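Local structure of probable tRNA pseudouridine synthase D (Methanosarcina mazei, 1Z2Z) at residues N133-V139 with A410-L416; R140-P146 with E402-S408; E297-F303 with K314-S320. The protein probably isomerises uridine 13 of transfer RNA to pseudouridine, as a member of the TruD family of pseudouridine synthases. Residues are numbered along the deposited sequence.

Contact 1: N133-V139 with A410-L416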
loop_
_atom_site.group_PDB
_atom_site.type_symbol
_atom_site.label_atom_id
_atom_site.label_comp_id
_atom_site.label_asym_id
_atom_site.label_seq_id
_atom_site.Cartn_x
_atom_site.Cartn_y
_atom_site.Cartn_z
ATOM N N ASN A 133 -0.987 -4.389 -13.149
ATOM C CA ASN A 133 -2.427 -4.163 -13.225
ATOM C C ASN A 133 -2.748 -2.878 -14.008
ATOM O O ASN A 133 -2.307 -1.788 -13.641
ATOM C CB ASN A 133 -3.014 -4.054 -11.803
ATOM C CG ASN A 133 -3.303 -5.415 -11.155
ATOM O OD1 ASN A 133 -3.209 -5.559 -9.942
ATOM N ND2 ASN A 133 -3.687 -6.397 -11.958
ATOM N N ASP A 134 -3.495 -3.012 -15.101
ATOM C CA ASP A 134 -3.919 -1.863 -15.902
ATOM C C ASP A 134 -5.083 -1.224 -15.177
ATOM O O ASP A 134 -5.988 -1.923 -14.715
ATOM C CB ASP A 134 -4.395 -2.307 -17.272
ATOM C CG ASP A 134 -3.282 -2.390 -18.255
ATOM O OD1 ASP A 134 -3.464 -3.009 -19.330
ATOM O OD2 ASP A 134 -2.214 -1.815 -17.947
ATOM N N PHE A 135 -5.059 0.099 -15.080
ATOM C CA PHE A 135 -6.121 0.825 -14.408
ATOM C C PHE A 135 -6.834 1.757 -15.365
ATOM O O PHE A 135 -6.278 2.182 -16.382
ATOM C CB PHE A 135 -5.592 1.639 -13.228
ATOM C CG PHE A 135 -5.159 0.803 -12.057
ATOM C CD1 PHE A 135 -3.819 0.432 -11.903
ATOM C CD2 PHE A 135 -6.081 0.398 -11.101
ATOM C CE1 PHE A 135 -3.397 -0.332 -10.811
ATOM C CE2 PHE A 135 -5.687 -0.361 -10.006
ATOM C CZ PHE A 135 -4.334 -0.728 -9.859
ATOM N N ARG A 136 -8.076 2.062 -15.016
ATOM C CA ARG A 136 -8.955 2.942 -15.777
ATOM C C ARG A 136 -9.885 3.524 -14.722
ATOM O O ARG A 136 -11.004 3.048 -14.561
ATOM C CB ARG A 136 -9.759 2.116 -16.776
ATOM C CG ARG A 136 -10.878 2.861 -17.469
ATOM C CD ARG A 136 -10.430 3.352 -18.822
ATOM N NE ARG A 136 -11.419 4.226 -19.446
ATOM C CZ ARG A 136 -11.277 4.766 -20.653
ATOM N NH1 ARG A 136 -12.224 5.554 -21.143
ATOM N NH2 ARG A 136 -10.191 4.514 -21.376
ATOM N N ILE A 137 -9.414 4.529 -13.989
ATOM C CA ILE A 137 -10.216 5.143 -12.937
ATOM C C ILE A 137 -10.939 6.373 -13.457
ATOM O O ILE A 137 -10.494 7.002 -14.409
ATOM C CB ILE A 137 -9.334 5.523 -11.729
ATOM C CG1 ILE A 137 -8.565 4.285 -11.268
ATOM C CG2 ILE A 137 -10.188 6.060 -10.583
ATOM C CD1 ILE A 137 -7.582 4.558 -10.154
ATOM N N THR A 138 -12.064 6.704 -12.834
ATOM C CA THR A 138 -12.864 7.853 -13.239
ATOM C C THR A 138 -13.235 8.696 -12.030
ATOM O O THR A 138 -13.904 8.211 -11.122
ATOM C CB THR A 138 -14.165 7.405 -13.908
ATOM O OG1 THR A 138 -13.863 6.732 -15.135
ATOM C CG2 THR A 138 -15.071 8.608 -14.180
ATOM N N VAL A 139 -12.805 9.953 -12.027
ATOM C CA VAL A 139 -13.113 10.861 -10.934
ATOM C C VAL A 139 -14.328 11.644 -11.438
ATOM O O VAL A 139 -14.358 12.055 -12.601
ATOM C CB VAL A 139 -11.908 11.832 -10.643
ATOM C CG1 VAL A 139 -12.092 12.527 -9.304
ATOM C CG2 VAL A 139 -10.588 11.065 -10.646
ATOM N N ALA A 410 -12.922 12.934 -14.767
ATOM C CA ALA A 410 -11.578 12.672 -15.283
ATOM C C ALA A 410 -11.353 11.170 -15.402
ATOM O O ALA A 410 -11.654 10.424 -14.479
ATOM C CB ALA A 410 -10.545 13.287 -14.353
ATOM N N VAL A 411 -10.829 10.728 -16.539
ATOM C CA VAL A 411 -10.576 9.309 -16.752
ATOM C C VAL A 411 -9.081 8.998 -16.707
ATOM O O VAL A 411 -8.413 9.034 -17.737
ATOM C CB VAL A 411 -11.113 8.835 -18.124
ATOM C CG1 VAL A 411 -10.859 7.350 -18.301
ATOM C CG2 VAL A 411 -12.594 9.126 -18.233
ATOM N N LEU A 412 -8.562 8.682 -15.524
ATOM C CA LEU A 412 -7.145 8.362 -15.360
ATOM C C LEU A 412 -6.837 6.897 -15.641
ATOM O O LEU A 412 -7.248 6.031 -14.877
ATOM C CB LEU A 412 -6.701 8.685 -13.937
ATOM C CG LEU A 412 -6.390 10.154 -13.644
ATOM C CD1 LEU A 412 -6.287 10.379 -12.138
ATOM C CD2 LEU A 412 -5.089 10.534 -14.354
ATOM N N GLU A 413 -6.103 6.604 -16.710
ATOM C CA GLU A 413 -5.772 5.212 -17.013
ATOM C C GLU A 413 -4.276 4.982 -17.107
ATOM O O GLU A 413 -3.610 5.543 -17.970
ATOM C CB GLU A 413 -6.430 4.785 -18.316
ATOM C CG GLU A 413 -6.198 5.750 -19.435
ATOM C CD GLU A 413 -7.082 5.454 -20.613
ATOM O OE1 GLU A 413 -7.150 6.303 -21.535
ATOM O OE2 GLU A 413 -7.707 4.368 -20.613
ATOM N N PHE A 414 -3.747 4.145 -16.227
ATOM C CA PHE A 414 -2.319 3.868 -16.225
ATOM C C PHE A 414 -2.074 2.420 -15.819
ATOM O O PHE A 414 -2.983 1.590 -15.887
ATOM C CB PHE A 414 -1.646 4.818 -15.247
ATOM C CG PHE A 414 -2.276 4.820 -13.883
ATOM C CD1 PHE A 414 -1.877 3.913 -12.912
ATOM C CD2 PHE A 414 -3.261 5.732 -13.559
ATOM C CE1 PHE A 414 -2.470 3.912 -11.636
ATOM C CE2 PHE A 414 -3.853 5.733 -12.289
ATOM C CZ PHE A 414 -3.449 4.830 -11.335
HETATM N N MSE A 415 -0.847 2.101 -15.422
HETATM C CA MSE A 415 -0.560 0.747 -14.975
HETATM C C MSE A 415 0.543 0.703 -13.953
HETATM O O MSE A 415 1.490 1.478 -14.014
HETATM C CB MSE A 415 -0.211 -0.154 -16.134
HETATM C CG MSE A 415 1.043 0.188 -16.817
HETATM SE SE MSE A 415 1.537 -1.409 -17.704
HETATM C CE MSE A 415 2.695 -2.073 -16.260
ATOM N N LEU A 416 0.397 -0.210 -13.005
ATOM C CA LEU A 416 1.350 -0.371 -11.925
ATOM C C LEU A 416 1.814 -1.838 -11.798
ATOM O O LEU A 416 1.133 -2.746 -12.253
ATOM C CB LEU A 416 0.695 0.116 -10.631
ATOM C CG LEU A 416 0.896 1.578 -10.212
ATOM C CD1 LEU A 416 1.019 2.487 -11.404
ATOM C CD2 LEU A 416 -0.252 1.990 -9.321
#

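Contact 2: R140-P146 with E402-S408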
loop_
_atom_site.group_PDB
_atom_site.type_symbol
_atom_site.label_atom_id
_atom_site.label_comp_id
_atom_site.label_asym_id
_atom_site.label_seq_id
_atom_site.Cartn_x
_atom_site.Cartn_y
_atom_site.Cartn_z
ATOM N N ARG A 140 -15.336 11.814 -10.582
ATOM C CA ARG A 140 -16.572 12.538 -10.931
ATOM C C ARG A 140 -16.928 13.613 -9.899
ATOM O O ARG A 140 -16.497 13.545 -8.749
ATOM C CB ARG A 140 -17.760 11.564 -11.026
ATOM C CG ARG A 140 -17.722 10.575 -12.170
ATOM C CD ARG A 140 -18.987 9.738 -12.176
ATOM N NE ARG A 140 -18.990 8.723 -13.231
ATOM C CZ ARG A 140 -19.004 8.987 -14.534
ATOM N NH1 ARG A 140 -18.999 8.001 -15.415
ATOM N NH2 ARG A 140 -19.022 10.238 -14.967
ATOM N N ASN A 141 -17.724 14.594 -10.323
ATOM C CA ASN A 141 -18.190 15.680 -9.451
ATOM C C ASN A 141 -17.128 16.716 -9.079
ATOM O O ASN A 141 -17.004 17.124 -7.917
ATOM C CB ASN A 141 -18.792 15.110 -8.166
ATOM C CG ASN A 141 -19.790 16.052 -7.529
ATOM O OD1 ASN A 141 -20.162 15.894 -6.366
ATOM N ND2 ASN A 141 -20.243 17.032 -8.299
ATOM N N ILE A 142 -16.369 17.142 -10.076
ATOM C CA ILE A 142 -15.341 18.129 -9.855
ATOM C C ILE A 142 -15.897 19.531 -10.076
ATOM O O ILE A 142 -16.596 19.797 -11.061
ATOM C CB ILE A 142 -14.136 17.898 -10.788
ATOM C CG1 ILE A 142 -13.128 19.044 -10.618
ATOM C CG2 ILE A 142 -14.611 17.778 -12.214
ATOM C CD1 ILE A 142 -11.881 18.919 -11.479
ATOM N N GLU A 143 -15.565 20.419 -9.142
ATOM C CA GLU A 143 -16.002 21.809 -9.172
ATOM C C GLU A 143 -15.389 22.597 -10.335
ATOM O O GLU A 143 -15.172 23.801 -10.217
ATOM C CB GLU A 143 -15.642 22.491 -7.837
ATOM C CG GLU A 143 -14.123 22.633 -7.572
ATOM C CD GLU A 143 -13.788 23.264 -6.215
ATOM O OE1 GLU A 143 -14.262 24.392 -5.934
ATOM O OE2 GLU A 143 -13.036 22.633 -5.431
ATOM N N ASN A 144 -15.094 21.926 -11.447
ATOM C CA ASN A 144 -14.520 22.601 -12.616
ATOM C C ASN A 144 -15.223 22.193 -13.898
ATOM O O ASN A 144 -16.065 21.295 -13.900
ATOM C CB ASN A 144 -13.023 22.303 -12.775
ATOM C CG ASN A 144 -12.159 23.097 -11.817
ATOM O OD1 ASN A 144 -12.233 24.330 -11.763
ATOM N ND2 ASN A 144 -11.322 22.395 -11.061
ATOM N N SER A 145 -14.851 22.852 -14.990
ATOM C CA SER A 145 -15.429 22.592 -16.303
ATOM C C SER A 145 -14.550 21.633 -17.097
ATOM O O SER A 145 -13.377 21.449 -16.783
ATOM C CB SER A 145 -15.569 23.906 -17.081
ATOM O OG SER A 145 -14.297 24.413 -17.467
ATOM N N PRO A 146 -15.108 21.016 -18.149
ATOM C CA PRO A 146 -14.324 20.084 -18.962
ATOM C C PRO A 146 -13.045 20.732 -19.483
ATOM O O PRO A 146 -12.005 20.082 -19.578
ATOM C CB PRO A 146 -15.289 19.710 -20.088
ATOM C CG PRO A 146 -16.150 20.934 -20.209
ATOM C CD PRO A 146 -16.426 21.254 -18.761
ATOM N N GLU A 402 -22.175 12.944 -17.030
ATOM C CA GLU A 402 -23.615 12.822 -17.028
ATOM C C GLU A 402 -24.157 12.706 -15.600
ATOM O O GLU A 402 -25.003 13.495 -15.190
ATOM C CB GLU A 402 -24.020 11.582 -17.825
ATOM C CG GLU A 402 -23.150 11.287 -19.059
ATOM C CD GLU A 402 -21.717 10.843 -18.724
ATOM O OE1 GLU A 402 -21.529 9.894 -17.916
ATOM O OE2 GLU A 402 -20.775 11.448 -19.290
ATOM N N LEU A 403 -23.676 11.728 -14.838
ATOM C CA LEU A 403 -24.165 11.544 -13.476
ATOM C C LEU A 403 -24.195 12.799 -12.621
ATOM O O LEU A 403 -24.970 12.877 -11.675
ATOM C CB LEU A 403 -23.344 10.492 -12.744
ATOM C CG LEU A 403 -23.616 9.016 -13.012
ATOM C CD1 LEU A 403 -23.005 8.571 -14.331
ATOM C CD2 LEU A 403 -23.020 8.239 -11.851
ATOM N N ASN A 404 -23.342 13.772 -12.939
ATOM C CA ASN A 404 -23.290 15.022 -12.180
ATOM C C ASN A 404 -23.303 16.200 -13.138
ATOM O O ASN A 404 -22.247 16.697 -13.533
ATOM C CB ASN A 404 -22.023 15.094 -11.325
ATOM C CG ASN A 404 -21.944 13.981 -10.295
ATOM O OD1 ASN A 404 -22.637 14.005 -9.272
ATOM N ND2 ASN A 404 -21.096 12.990 -10.564
ATOM N N PRO A 405 -24.508 16.674 -13.510
ATOM C CA PRO A 405 -24.699 17.800 -14.431
ATOM C C PRO A 405 -24.100 19.111 -13.917
ATOM O O PRO A 405 -24.391 19.543 -12.796
ATOM C CB PRO A 405 -26.211 17.851 -14.584
ATOM C CG PRO A 405 -26.694 17.387 -13.247
ATOM C CD PRO A 405 -25.797 16.230 -12.944
ATOM N N GLY A 406 -23.261 19.731 -14.750
ATOM C CA GLY A 406 -22.611 20.979 -14.388
ATOM C C GLY A 406 -21.177 20.760 -13.930
ATOM O O GLY A 406 -20.354 21.683 -13.968
ATOM N N LYS A 407 -20.879 19.535 -13.487
ATOM C CA LYS A 407 -19.533 19.168 -13.018
ATOM C C LYS A 407 -18.802 18.409 -14.113
ATOM O O LYS A 407 -19.397 18.006 -15.113
ATOM C CB LYS A 407 -19.591 18.260 -11.783
ATOM C CG LYS A 407 -20.662 18.592 -10.759
ATOM C CD LYS A 407 -20.374 19.846 -9.969
ATOM C CE LYS A 407 -21.588 20.218 -9.119
ATOM N NZ LYS A 407 -22.047 19.119 -8.208
ATOM N N SER A 408 -17.513 18.196 -13.912
ATOM C CA SER A 408 -16.719 17.472 -14.893
ATOM C C SER A 408 -16.234 16.126 -14.328
ATOM O O SER A 408 -16.432 15.830 -13.152
ATOM C CB SER A 408 -15.534 18.340 -15.319
ATOM O OG SER A 408 -15.980 19.619 -15.731
#

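Contact 3: E297-F303 with K314-S320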
loop_
_atom_site.group_PDB
_atom_site.type_symbol
_atom_site.label_atom_id
_atom_site.label_comp_id
_atom_site.label_asym_id
_atom_site.label_seq_id
_atom_site.Cartn_x
_atom_site.Cartn_y
_atom_site.Cartn_z
ATOM N N GLU A 297 25.501 14.273 -5.243
ATOM C CA GLU A 297 26.635 13.713 -4.528
ATOM C C GLU A 297 26.197 12.937 -3.291
ATOM O O GLU A 297 25.527 13.474 -2.410
ATOM C CB GLU A 297 27.619 14.816 -4.134
ATOM C CG GLU A 297 28.325 15.471 -5.310
ATOM C CD GLU A 297 29.312 16.529 -4.868
ATOM O OE1 GLU A 297 30.017 17.089 -5.735
ATOM O OE2 GLU A 297 29.381 16.801 -3.650
ATOM N N GLY A 298 26.584 11.666 -3.237
ATOM C CA GLY A 298 26.238 10.821 -2.108
ATOM C C GLY A 298 24.746 10.599 -1.971
ATOM O O GLY A 298 24.224 10.596 -0.860
ATOM N N ASP A 299 24.074 10.395 -3.102
ATOM C CA ASP A 299 22.630 10.181 -3.134
ATOM C C ASP A 299 22.214 8.748 -2.742
ATOM O O ASP A 299 21.167 8.558 -2.116
ATOM C CB ASP A 299 22.089 10.515 -4.540
ATOM C CG ASP A 299 20.818 11.370 -4.508
ATOM O OD1 ASP A 299 20.085 11.336 -3.498
ATOM O OD2 ASP A 299 20.538 12.063 -5.508
ATOM N N ILE A 300 23.037 7.756 -3.098
ATOM C CA ILE A 300 22.779 6.325 -2.827
ATOM C C ILE A 300 21.631 5.779 -3.673
ATOM O O ILE A 300 20.469 6.113 -3.452
ATOM C CB ILE A 300 22.444 6.024 -1.334
ATOM C CG1 ILE A 300 23.680 6.211 -0.458
ATOM C CG2 ILE A 300 21.980 4.575 -1.178
ATOM C CD1 ILE A 300 23.444 5.868 0.997
ATOM N N VAL A 301 21.957 4.927 -4.634
ATOM C CA VAL A 301 20.930 4.353 -5.489
ATOM C C VAL A 301 20.864 2.826 -5.336
ATOM O O VAL A 301 21.579 2.243 -4.513
ATOM C CB VAL A 301 21.170 4.744 -6.990
ATOM C CG1 VAL A 301 21.304 6.255 -7.114
ATOM C CG2 VAL A 301 22.422 4.061 -7.540
ATOM N N CYS A 302 19.975 2.197 -6.102
ATOM C CA CYS A 302 19.819 0.742 -6.098
ATOM C C CYS A 302 19.698 0.303 -7.554
ATOM O O CYS A 302 19.456 1.121 -8.448
ATOM C CB CYS A 302 18.574 0.291 -5.295
ATOM S SG CYS A 302 16.935 0.446 -6.120
ATOM N N PHE A 303 19.893 -0.986 -7.788
ATOM C CA PHE A 303 19.816 -1.536 -9.128
ATOM C C PHE A 303 18.859 -2.705 -9.068
ATOM O O PHE A 303 18.546 -3.194 -7.982
ATOM C CB PHE A 303 21.194 -2.030 -9.572
ATOM C CG PHE A 303 22.286 -1.038 -9.337
ATOM C CD1 PHE A 303 22.500 0.004 -10.236
ATOM C CD2 PHE A 303 23.064 -1.108 -8.185
ATOM C CE1 PHE A 303 23.463 0.976 -9.982
ATOM C CE2 PHE A 303 24.027 -0.145 -7.919
ATOM C CZ PHE A 303 24.232 0.902 -8.821
ATOM N N LYS A 314 22.058 -4.718 -3.104
ATOM C CA LYS A 314 23.204 -4.128 -3.778
ATOM C C LYS A 314 22.955 -2.637 -4.015
ATOM O O LYS A 314 22.265 -2.253 -4.964
ATOM C CB LYS A 314 23.429 -4.851 -5.112
ATOM C CG LYS A 314 23.118 -6.358 -5.065
ATOM C CD LYS A 314 24.138 -7.156 -4.244
ATOM C CE LYS A 314 25.300 -7.643 -5.106
ATOM N NZ LYS A 314 26.081 -6.538 -5.737
ATOM N N THR A 315 23.519 -1.802 -3.145
ATOM C CA THR A 315 23.355 -0.356 -3.246
ATOM C C THR A 315 24.665 0.401 -3.390
ATOM O O THR A 315 25.398 0.568 -2.417
ATOM C CB THR A 315 22.622 0.210 -2.017
ATOM O OG1 THR A 315 23.199 -0.333 -0.822
ATOM C CG2 THR A 315 21.147 -0.130 -2.074
ATOM N N GLU A 316 24.944 0.864 -4.607
ATOM C CA GLU A 316 26.156 1.628 -4.895
ATOM C C GLU A 316 25.949 3.085 -4.501
ATOM O O GLU A 316 24.896 3.664 -4.773
ATOM C CB GLU A 316 26.496 1.563 -6.388
ATOM C CG GLU A 316 27.833 2.213 -6.750
ATOM C CD GLU A 316 28.199 2.046 -8.218
ATOM O OE1 GLU A 316 28.117 0.906 -8.733
ATOM O OE2 GLU A 316 28.583 3.052 -8.859
ATOM N N LYS A 317 26.956 3.682 -3.871
ATOM C CA LYS A 317 26.857 5.077 -3.456
ATOM C C LYS A 317 27.483 6.009 -4.499
ATOM O O LYS A 317 28.654 5.864 -4.850
ATOM C CB LYS A 317 27.539 5.257 -2.099
ATOM C CG LYS A 317 27.274 6.595 -1.447
ATOM C CD LYS A 317 27.692 6.556 0.005
ATOM C CE LYS A 317 27.196 7.771 0.760
ATOM N NZ LYS A 317 27.463 7.603 2.216
ATOM N N VAL A 318 26.694 6.956 -4.996
ATOM C CA VAL A 318 27.173 7.907 -5.999
ATOM C C VAL A 318 28.080 8.979 -5.384
ATOM O O VAL A 318 27.827 9.451 -4.274
ATOM C CB VAL A 318 25.982 8.595 -6.734
ATOM C CG1 VAL A 318 24.927 9.003 -5.730
ATOM C CG2 VAL A 318 26.469 9.820 -7.514
ATOM N N THR A 319 29.143 9.344 -6.102
ATOM C CA THR A 319 30.080 10.363 -5.630
ATOM C C THR A 319 30.206 11.515 -6.620
ATOM O O THR A 319 29.452 11.601 -7.590
ATOM C CB THR A 319 31.492 9.787 -5.383
ATOM O OG1 THR A 319 31.938 9.106 -6.559
ATOM C CG2 THR A 319 31.486 8.827 -4.201
ATOM N N SER A 320 31.171 12.394 -6.369
ATOM C CA SER A 320 31.393 13.559 -7.217
ATOM C C SER A 320 31.935 13.204 -8.592
ATOM O O SER A 320 31.978 14.048 -9.487
ATOM C CB SER A 320 32.353 14.529 -6.525
ATOM O OG SER A 320 31.819 14.976 -5.290
#

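Contact 1: N133-V139 with A410-L416
Follow the two segments of the chain as neighbouring antiparallel strands, their short axes 161° apart and 4.5 Å at closest approach. Their side chains alternate between two very different faces. On one, Phe135, Ile137, Val139, Ala410, Leu412, Phe414 and Leu416 make an uneven greasy surface. Phe135 is the large bump: its CB sits over the face of the Phe414 ring, 4.2 Å from the centroid in a CH-pi contact, while its own ring leans against its partner obliquely, CD1 of Phe135 lying 3.7 Å from CE1 of Phe414. Leu416 CB fills the space at the edge of the Phe135 ring, and Ile137 CD1 adds a second, oblique contact, 4.3 Å from Phe414 CZ. Where Val139 is bulky, small Ala410 leaves room for it, with Val139 CB 4.2 Å from Ala410 CB. Helix 423-430 covers the middle of this surface, around Ile137, Leu412 and Phe414. On the opposite face, Arg136 reaches over Val411, whose CG1 lies over one face of the guanidinium, and its NH2 meets Glu413 OE2 at 2.6 Å in a salt bridge. Main-chain bonds fix the register: Val139 N to Ala410 O and Ala410 N to Val139 O, both 2.7 Å, and Phe135 N to Phe414 O, also 2.7 Å, which carries the pairing through the irregular residues Glu413 and Phe414. The Phe135 side chain is about 6 Å from that of Asp86, the predicted nucleophile. One face is thus mostly apolar, the other mixed, with buried Val411 and Thr138 beside the partly exposed Arg136-Glu413 salt bridge.

Contact 2: R140-P146 with E402-S408
The polar core here is Ser408, whose OG donates a very short hydrogen bond to Asn144 O, modelled at 2.5 Å. Two weak backbone bonds back it up: Ile142 N to Ser408 O at 3.3 Å and Ser408 N to Ile142 O at 3.4 Å. The positions of Ser408 OG and Ser408 O are both less than fully secure. Further out, Arg140 NH2 makes a long salt bridge with Glu402 OE1, 3.9 Å away; the stronger partner of this guanidinium is Asp32, at NE. Leu403 lies over one face of the same group, its CD1 4.0 Å from Arg140 CZ, and Asn404, tied to Asp401 and Gln28, brings ND2 to 3.7 Å from Arg140 CB. The loop turns back at Asn404-Lys407, a type II beta turn closed by Lys407 N to Asn404 O at 3.2 Å, with Gly406 at the position where positive phi is required. Lys407 then lays CB 3.4 Å from Ile142 O. Past the strand end, Ser145 N-caps helix 146-163 through Glu148 N, and Thr149 on the first turn of that helix packs against Ile142, Asn144 and Ser408. Asn141 has a left-handed backbone (phi 73°, psi 45°), and both it and Ile142 face Ser408: a G1 beta bulge, placed where the antiparallel pair of strands 130-142 and 408-417 comes to its end.

Contact 3: E297-F303 with K314-S320
The two segments run roughly antiparallel, 155° apart end to end, but they do not pair evenly. Gly298 N donates to Val318 O at 2.7 Å and Val301 N to Glu316 O at 3.2 Å, so three steps of one segment match two of the other. Positive phi at Gly298 (64°) and Ile300 (70°) is consistent with the extra residue. Val318 wedges into the kink, its CG1 3.1 Å from Asp299 N and 3.5 Å from Ile300 N. Ile300 CG1 packs 3.7 Å from Lys317 CG, leaving the lysine amine to reach Ser350. At one end the Phe303 ring presents its edge to Glu316, CE2 to CB 3.4 Å; at the other, Ser320 OG makes a weak 2.8 Å hydrogen bond to Glu297 OE1. Strand 301-302 pairs on its other side with strand 336-337, while Val318 and Glu316 also touch helix 323-330. Two main-chain bonds, the wedge of Val318, and the weak Ser320-Glu297 bond at the end thus hold an irregular pairing.

Overall arrangement
Contacts 1 and 2 are successive parts of one strand pair: strand 130-142 runs through both. Contact 1 holds the middle, its centre about 17 Å from that of the chain, the more buried of the two though still partly buried; contact 2 lies about 29 Å out, where the sheet frays into loops. Contact 3, centre to centre about 33 Å from contact 1 and 46 Å from contact 2, has one strand, 301-302, in a separate two-stranded sheet; 314-320 is loop. It bridges nearby segments, whereas contacts 1 and 2 join segments more than 250 residues apart. Apolar pairing and mostly strong backbone bonds mark contact 1, weak bonds and a charged edge contact 2, two main-chain bonds contact 3.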